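Long-range contact in binary enterotoxin of Clostridium perfringens component a (Clostridium perfringens, PDB 5WTZ), which probably transfers ADP-ribose from NAD+ to actin as the enzymatic component of a binary enterotoxin: residues A[231-245]-A[277-291]. Residues are numbered along the deposited sequence; the frame is centred on the assembly and turned at random.
Sequences YAPWLKELTSNELRD and EKISNISSALKKRKI
Helix 272-286 packs against the two helices 220-237 and 240-263 in the NAD-binding ADP-ribosyltransferase domain. Segments 240-245 and 277-286 cross at -105°, with axes 8.2 Å apart. At the crossing, Asp-245 and Asn-281 pack knobs-into-holes, each among residues of the other helix. Asn-281 ND2 donates to Asp-245 OD2 at 2.7 Å, nearly straight and close to its own amide plane, on the anti side of the carboxylate and tilted out of its plane. Arg-244 holds the other oxygen, OD1, side-on through NE and NH2. Its NH2 also reaches Glu-277 OE2 at 3.2 Å, in the guanidinium plane but from above that carboxylate. The shared arginine probably offsets the repulsion between the two acids. Ile-282 lays CG1 and CD1 against the carbonyl oxygen of Asp-245.

Thr-239 and Glu-242 form a capping box: Glu-242 N donates to Thr-239 OG1, and Glu-242 OE1 takes the N-H of Thr-239. OE2 lies 2.7 Å from Ser-284 OG. Ala-285 CB touches both Glu-242 CB and Leu-238 CD2, and this leucine methyl lies over one face of the Trp-234 ring.

The indole of Trp-234 points NE1 at Ala-285 O, 3.0 Å away, in the ring plane. NE1 stands above the carbonyl plane, and the same oxygen also accepts from Lys-288 N. Arg-289 is extended to CD (chi1 and chi2 both 180°), which lays CD over the Tyr-231 ring. Pro-233 CG lies over one guanidinium face, toward the rim, and a water joins NE to Glu-237 OE2. Tyr-231 OH donates to Arg-289 O at 2.9 Å, tilted 30° from the carbonyl plane.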
loop_
_atom_site.group_PDB
_atom_site.type_symbol
_atom_site.label_atom_id
_atom_site.label_comp_id
_atom_site.label_asym_id
_atom_site.label_seq_id
_atom_site.Cartn_x
_atom_site.Cartn_y
_atom_site.Cartn_z
ATOM N N TYR A 231 -7.920 -12.031 18.346
ATOM C CA TYR A 231 -8.148 -13.442 18.033
ATOM C C TYR A 231 -7.814 -14.436 19.150
ATOM O O TYR A 231 -7.970 -15.648 18.972
ATOM C CB TYR A 231 -7.412 -13.786 16.723
ATOM C CG TYR A 231 -8.226 -13.272 15.565
ATOM C CD1 TYR A 231 -9.277 -14.025 15.050
ATOM C CD2 TYR A 231 -8.006 -11.996 15.037
ATOM C CE1 TYR A 231 -10.063 -13.536 14.015
ATOM C CE2 TYR A 231 -8.792 -11.499 14.009
ATOM C CZ TYR A 231 -9.817 -12.277 13.500
ATOM O OH TYR A 231 -10.595 -11.794 12.478
ATOM N N ALA A 232 -7.407 -13.941 20.312
ATOM C CA ALA A 232 -7.360 -14.820 21.478
ATOM C C ALA A 232 -8.748 -15.412 21.801
ATOM O O ALA A 232 -8.853 -16.617 22.037
ATOM C CB ALA A 232 -6.800 -14.089 22.687
ATOM N N PRO A 233 -9.821 -14.589 21.800
ATOM C CA PRO A 233 -11.109 -15.238 22.076
ATOM C C PRO A 233 -11.526 -16.214 20.969
ATOM O O PRO A 233 -12.182 -17.214 21.267
ATOM C CB PRO A 233 -12.095 -14.065 22.155
ATOM C CG PRO A 233 -11.242 -12.834 22.321
ATOM C CD PRO A 233 -9.985 -13.138 21.582
ATOM N N TRP A 234 -11.148 -15.924 19.725
ATOM C CA TRP A 234 -11.438 -16.804 18.592
ATOM C C TRP A 234 -10.865 -18.200 18.815
ATOM O O TRP A 234 -11.562 -19.205 18.654
ATOM C CB TRP A 234 -10.883 -16.204 17.296
ATOM C CG TRP A 234 -10.900 -17.132 16.103
ATOM C CD1 TRP A 234 -11.952 -17.368 15.253
ATOM C CD2 TRP A 234 -9.801 -17.899 15.595
ATOM N NE1 TRP A 234 -11.576 -18.243 14.259
ATOM C CE2 TRP A 234 -10.268 -18.600 14.456
ATOM C CE3 TRP A 234 -8.475 -18.082 16.004
ATOM C CZ2 TRP A 234 -9.454 -19.460 13.718
ATOM C CZ3 TRP A 234 -7.670 -18.934 15.269
ATOM C CH2 TRP A 234 -8.163 -19.613 14.141
ATOM N N LEU A 235 -9.593 -18.248 19.192
ATOM C CA LEU A 235 -8.896 -19.501 19.431
ATOM C C LEU A 235 -9.613 -20.349 20.481
ATOM O O LEU A 235 -9.643 -21.569 20.376
ATOM C CB LEU A 235 -7.453 -19.231 19.866
ATOM C CG LEU A 235 -6.580 -20.467 20.110
ATOM C CD1 LEU A 235 -6.308 -21.187 18.795
ATOM C CD2 LEU A 235 -5.288 -20.097 20.818
ATOM N N LYS A 236 -10.200 -19.692 21.478
ATOM C CA LYS A 236 -10.969 -20.378 22.518
ATOM C C LYS A 236 -12.180 -21.121 21.975
ATOM O O LYS A 236 -12.459 -22.253 22.374
ATOM C CB LYS A 236 -11.445 -19.384 23.581
ATOM C CG LYS A 236 -10.633 -19.403 24.861
ATOM C CD LYS A 236 -11.196 -18.436 25.890
ATOM C CE LYS A 236 -10.086 -17.615 26.520
ATOM N NZ LYS A 236 -8.856 -18.420 26.748
ATOM N N GLU A 237 -12.912 -20.471 21.082
ATOM C CA GLU A 237 -14.164 -21.012 20.578
ATOM C C GLU A 237 -13.977 -22.119 19.538
ATOM O O GLU A 237 -14.966 -22.679 19.075
ATOM C CB GLU A 237 -15.014 -19.901 19.959
ATOM C CG GLU A 237 -15.162 -18.640 20.785
ATOM C CD GLU A 237 -16.420 -17.871 20.425
ATOM O OE1 GLU A 237 -17.348 -18.481 19.850
ATOM O OE2 GLU A 237 -16.467 -16.652 20.692
ATOM N N LEU A 238 -12.740 -22.423 19.146
ATOM C CA LEU A 238 -12.540 -23.455 18.122
ATOM C C LEU A 238 -12.940 -24.830 18.648
ATOM O O LEU A 238 -12.587 -25.176 19.776
ATOM C CB LEU A 238 -11.095 -23.504 17.642
ATOM C CG LEU A 238 -10.566 -22.337 16.807
ATOM C CD1 LEU A 238 -9.219 -22.687 16.212
ATOM C CD2 LEU A 238 -11.558 -21.919 15.710
ATOM N N THR A 239 -13.675 -25.608 17.846
ATOM C CA THR A 239 -13.881 -27.018 18.176
ATOM C C THR A 239 -12.534 -27.728 18.077
ATOM O O THR A 239 -11.619 -27.229 17.405
ATOM C CB THR A 239 -14.896 -27.727 17.249
ATOM O OG1 THR A 239 -14.368 -27.795 15.920
ATOM C CG2 THR A 239 -16.245 -27.015 17.246
ATOM N N SER A 240 -12.412 -28.876 18.740
ATOM C CA SER A 240 -11.153 -29.604 18.741
ATOM C C SER A 240 -10.771 -29.979 17.303
ATOM O O SER A 240 -9.600 -29.896 16.941
ATOM C CB SER A 240 -11.224 -30.837 19.653
ATOM O OG SER A 240 -12.348 -31.655 19.386
ATOM N N ASN A 241 -11.755 -30.334 16.478
ATOM C CA ASN A 241 -11.484 -30.644 15.069
ATOM C C ASN A 241 -11.097 -29.415 14.233
ATOM O O ASN A 241 -10.288 -29.515 13.308
ATOM C CB ASN A 241 -12.687 -31.338 14.424
ATOM C CG ASN A 241 -12.747 -32.827 14.739
ATOM O OD1 ASN A 241 -12.197 -33.283 15.739
ATOM N ND2 ASN A 241 -13.415 -33.589 13.880
ATOM N N GLU A 242 -11.667 -28.260 14.539
ATOM C CA GLU A 242 -11.262 -27.039 13.851
ATOM C C GLU A 242 -9.812 -26.721 14.186
ATOM O O GLU A 242 -9.003 -26.432 13.301
ATOM C CB GLU A 242 -12.171 -25.880 14.233
ATOM C CG GLU A 242 -13.549 -26.000 13.602
ATOM C CD GLU A 242 -14.565 -24.993 14.134
ATOM O OE1 GLU A 242 -14.335 -24.363 15.190
ATOM O OE2 GLU A 242 -15.617 -24.850 13.481
ATOM N N LEU A 243 -9.483 -26.796 15.470
ATOM C CA LEU A 243 -8.126 -26.532 15.913
ATOM C C LEU A 243 -7.158 -27.513 15.268
ATOM O O LEU A 243 -6.088 -27.123 14.803
ATOM C CB LEU A 243 -8.042 -26.617 17.429
ATOM C CG LEU A 243 -6.675 -26.376 18.055
ATOM C CD1 LEU A 243 -6.173 -24.992 17.714
ATOM C CD2 LEU A 243 -6.773 -26.560 19.554
ATOM N N ARG A 244 -7.547 -28.782 15.226
ATOM C CA ARG A 244 -6.703 -29.824 14.653
ATOM C C ARG A 244 -6.420 -29.548 13.180
ATOM O O ARG A 244 -5.274 -29.594 12.739
ATOM C CB ARG A 244 -7.357 -31.194 14.805
ATOM C CG ARG A 244 -6.523 -32.345 14.247
ATOM C CD ARG A 244 -7.391 -33.569 14.052
ATOM N NE ARG A 244 -8.370 -33.339 12.988
ATOM C CZ ARG A 244 -9.535 -33.967 12.892
ATOM N NH1 ARG A 244 -9.886 -34.867 13.805
ATOM N NH2 ARG A 244 -10.353 -33.687 11.883
ATOM N N ASP A 245 -7.469 -29.247 12.421
ATOM C CA ASP A 245 -7.306 -29.082 10.982
ATOM C C ASP A 245 -6.661 -27.748 10.579
ATOM O O ASP A 245 -5.991 -27.688 9.556
ATOM C CB ASP A 245 -8.659 -29.275 10.292
ATOM C CG ASP A 245 -9.105 -30.725 10.334
ATOM O OD1 ASP A 245 -8.270 -31.555 10.736
ATOM O OD2 ASP A 245 -10.257 -31.050 9.974
ATOM N N GLU A 277 -13.400 -32.918 4.598
ATOM C CA GLU A 277 -13.612 -32.737 6.035
ATOM C C GLU A 277 -12.679 -31.660 6.563
ATOM O O GLU A 277 -13.081 -30.798 7.343
ATOM C CB GLU A 277 -13.382 -34.044 6.818
ATOM C CG GLU A 277 -13.734 -33.914 8.316
ATOM C CD GLU A 277 -12.880 -34.794 9.236
ATOM O OE1 GLU A 277 -12.076 -35.606 8.729
ATOM O OE2 GLU A 277 -13.008 -34.669 10.476
ATOM N N LYS A 278 -11.422 -31.722 6.143
ATOM C CA LYS A 278 -10.449 -30.738 6.582
ATOM C C LYS A 278 -10.834 -29.351 6.085
ATOM O O LYS A 278 -10.785 -28.370 6.834
ATOM C CB LYS A 278 -9.050 -31.103 6.095
ATOM C CG LYS A 278 -8.528 -32.409 6.663
ATOM C CD LYS A 278 -7.043 -32.328 6.967
ATOM C CE LYS A 278 -6.437 -33.723 7.071
ATOM N NZ LYS A 278 -6.248 -34.322 5.714
ATOM N N ILE A 279 -11.215 -29.269 4.814
ATOM C CA ILE A 279 -11.593 -27.992 4.216
ATOM C C ILE A 279 -12.830 -27.431 4.925
ATOM O O ILE A 279 -12.888 -26.235 5.225
ATOM C CB ILE A 279 -11.848 -28.140 2.700
ATOM C CG1 ILE A 279 -10.513 -28.338 1.967
ATOM C CG2 ILE A 279 -12.574 -26.917 2.146
ATOM C CD1 ILE A 279 -10.659 -28.928 0.577
ATOM N N SER A 280 -13.784 -28.314 5.216
ATOM C CA SER A 280 -14.977 -27.969 5.993
ATOM C C SER A 280 -14.628 -27.360 7.348
ATOM O O SER A 280 -15.147 -26.302 7.714
ATOM C CB SER A 280 -15.859 -29.206 6.200
ATOM O OG SER A 280 -16.683 -29.430 5.073
ATOM N N ASN A 281 -13.735 -28.021 8.083
ATOM C CA ASN A 281 -13.388 -27.585 9.432
ATOM C C ASN A 281 -12.617 -26.263 9.433
ATOM O O ASN A 281 -12.927 -25.357 10.214
ATOM C CB ASN A 281 -12.600 -28.698 10.150
ATOM C CG ASN A 281 -13.471 -29.893 10.486
ATOM O OD1 ASN A 281 -14.690 -29.763 10.604
ATOM N ND2 ASN A 281 -12.856 -31.062 10.660
ATOM N N ILE A 282 -11.627 -26.134 8.551
ATOM C CA ILE A 282 -10.897 -24.878 8.432
ATOM C C ILE A 282 -11.852 -23.743 8.028
ATOM O O ILE A 282 -11.820 -22.674 8.623
ATOM C CB ILE A 282 -9.722 -24.987 7.410
ATOM C CG1 ILE A 282 -8.743 -26.087 7.844
ATOM C CG2 ILE A 282 -9.015 -23.620 7.228
ATOM C CD1 ILE A 282 -7.879 -26.628 6.719
ATOM N N SER A 283 -12.715 -23.975 7.035
ATOM C CA SER A 283 -13.580 -22.901 6.531
ATOM C C SER A 283 -14.603 -22.479 7.596
ATOM O O SER A 283 -14.833 -21.285 7.778
ATOM C CB SER A 283 -14.292 -23.337 5.238
ATOM O OG SER A 283 -15.136 -22.321 4.705
ATOM N N SER A 284 -15.191 -23.439 8.308
ATOM C CA SER A 284 -16.126 -23.090 9.389
ATOM C C SER A 284 -15.380 -22.295 10.477
ATOM O O SER A 284 -15.907 -21.329 11.017
ATOM C CB SER A 284 -16.813 -24.336 9.980
ATOM O OG SER A 284 -15.931 -25.073 10.804
ATOM N N ALA A 285 -14.141 -22.671 10.762
ATOM C CA ALA A 285 -13.342 -21.933 11.739
ATOM C C ALA A 285 -13.144 -20.473 11.331
ATOM O O ALA A 285 -13.229 -19.549 12.156
ATOM C CB ALA A 285 -11.989 -22.606 11.923
ATOM N N LEU A 286 -12.882 -20.257 10.047
ATOM C CA LEU A 286 -12.540 -18.927 9.569
ATOM C C LEU A 286 -13.765 -17.997 9.490
ATOM O O LEU A 286 -13.627 -16.802 9.260
ATOM C CB LEU A 286 -11.856 -19.032 8.205
ATOM C CG LEU A 286 -10.524 -19.774 8.220
ATOM C CD1 LEU A 286 -9.924 -19.948 6.830
ATOM C CD2 LEU A 286 -9.531 -19.055 9.130
ATOM N N LYS A 287 -14.953 -18.543 9.716
ATOM C CA LYS A 287 -16.182 -17.756 9.726
ATOM C C LYS A 287 -16.570 -17.336 11.144
ATOM O O LYS A 287 -17.577 -16.655 11.339
ATOM C CB LYS A 287 -17.347 -18.545 9.099
ATOM C CG LYS A 287 -17.177 -18.858 7.612
ATOM C CD LYS A 287 -18.344 -19.692 7.131
ATOM C CE LYS A 287 -18.330 -19.812 5.613
ATOM N NZ LYS A 287 -17.236 -20.694 5.157
ATOM N N LYS A 288 -15.784 -17.740 12.138
ATOM C CA LYS A 288 -16.233 -17.619 13.530
ATOM C C LYS A 288 -15.965 -16.235 14.141
ATOM O O LYS A 288 -16.642 -15.828 15.092
ATOM C CB LYS A 288 -15.605 -18.723 14.388
ATOM C CG LYS A 288 -16.204 -20.098 14.086
ATOM C CD LYS A 288 -15.643 -21.205 14.943
ATOM C CE LYS A 288 -16.203 -21.165 16.343
ATOM N NZ LYS A 288 -15.868 -22.427 17.072
ATOM N N ARG A 289 -14.999 -15.505 13.605
ATOM C CA ARG A 289 -14.810 -14.132 14.040
ATOM C C ARG A 289 -14.281 -13.277 12.900
ATOM O O ARG A 289 -13.086 -13.300 12.606
ATOM C CB ARG A 289 -13.870 -14.066 15.243
ATOM C CG ARG A 289 -13.627 -12.648 15.746
ATOM C CD ARG A 289 -12.692 -12.645 16.938
ATOM N NE ARG A 289 -13.394 -12.803 18.212
ATOM C CZ ARG A 289 -13.560 -11.829 19.104
ATOM N NH1 ARG A 289 -13.065 -10.620 18.873
ATOM N NH2 ARG A 289 -14.214 -12.066 20.232
ATOM N N LYS A 290 -15.189 -12.548 12.249
ATOM C CA LYS A 290 -14.862 -11.695 11.109
ATOM C C LYS A 290 -13.826 -10.657 11.471
ATOM O O LYS A 290 -13.812 -10.148 12.593
ATOM C CB LYS A 290 -16.109 -10.988 10.580
ATOM C CG LYS A 290 -17.071 -11.916 9.859
ATOM C CD LYS A 290 -18.317 -11.158 9.505
ATOM C CE LYS A 290 -19.268 -11.970 8.631
ATOM N NZ LYS A 290 -18.727 -12.142 7.253
ATOM N N ILE A 291 -12.948 -10.359 10.516
ATOM C CA ILE A 291 -11.975 -9.273 10.674
ATOM C C ILE A 291 -12.685 -8.011 11.199
ATOM O O ILE A 291 -13.614 -7.511 10.571
ATOM C CB ILE A 291 -11.259 -8.993 9.334
ATOM C CG1 ILE A 291 -10.438 -10.211 8.906
ATOM C CG2 ILE A 291 -10.356 -7.763 9.427
ATOM C CD1 ILE A 291 -9.152 -10.413 9.689
HETATM O O HOH W 1 -15.058 -14.789 18.669
#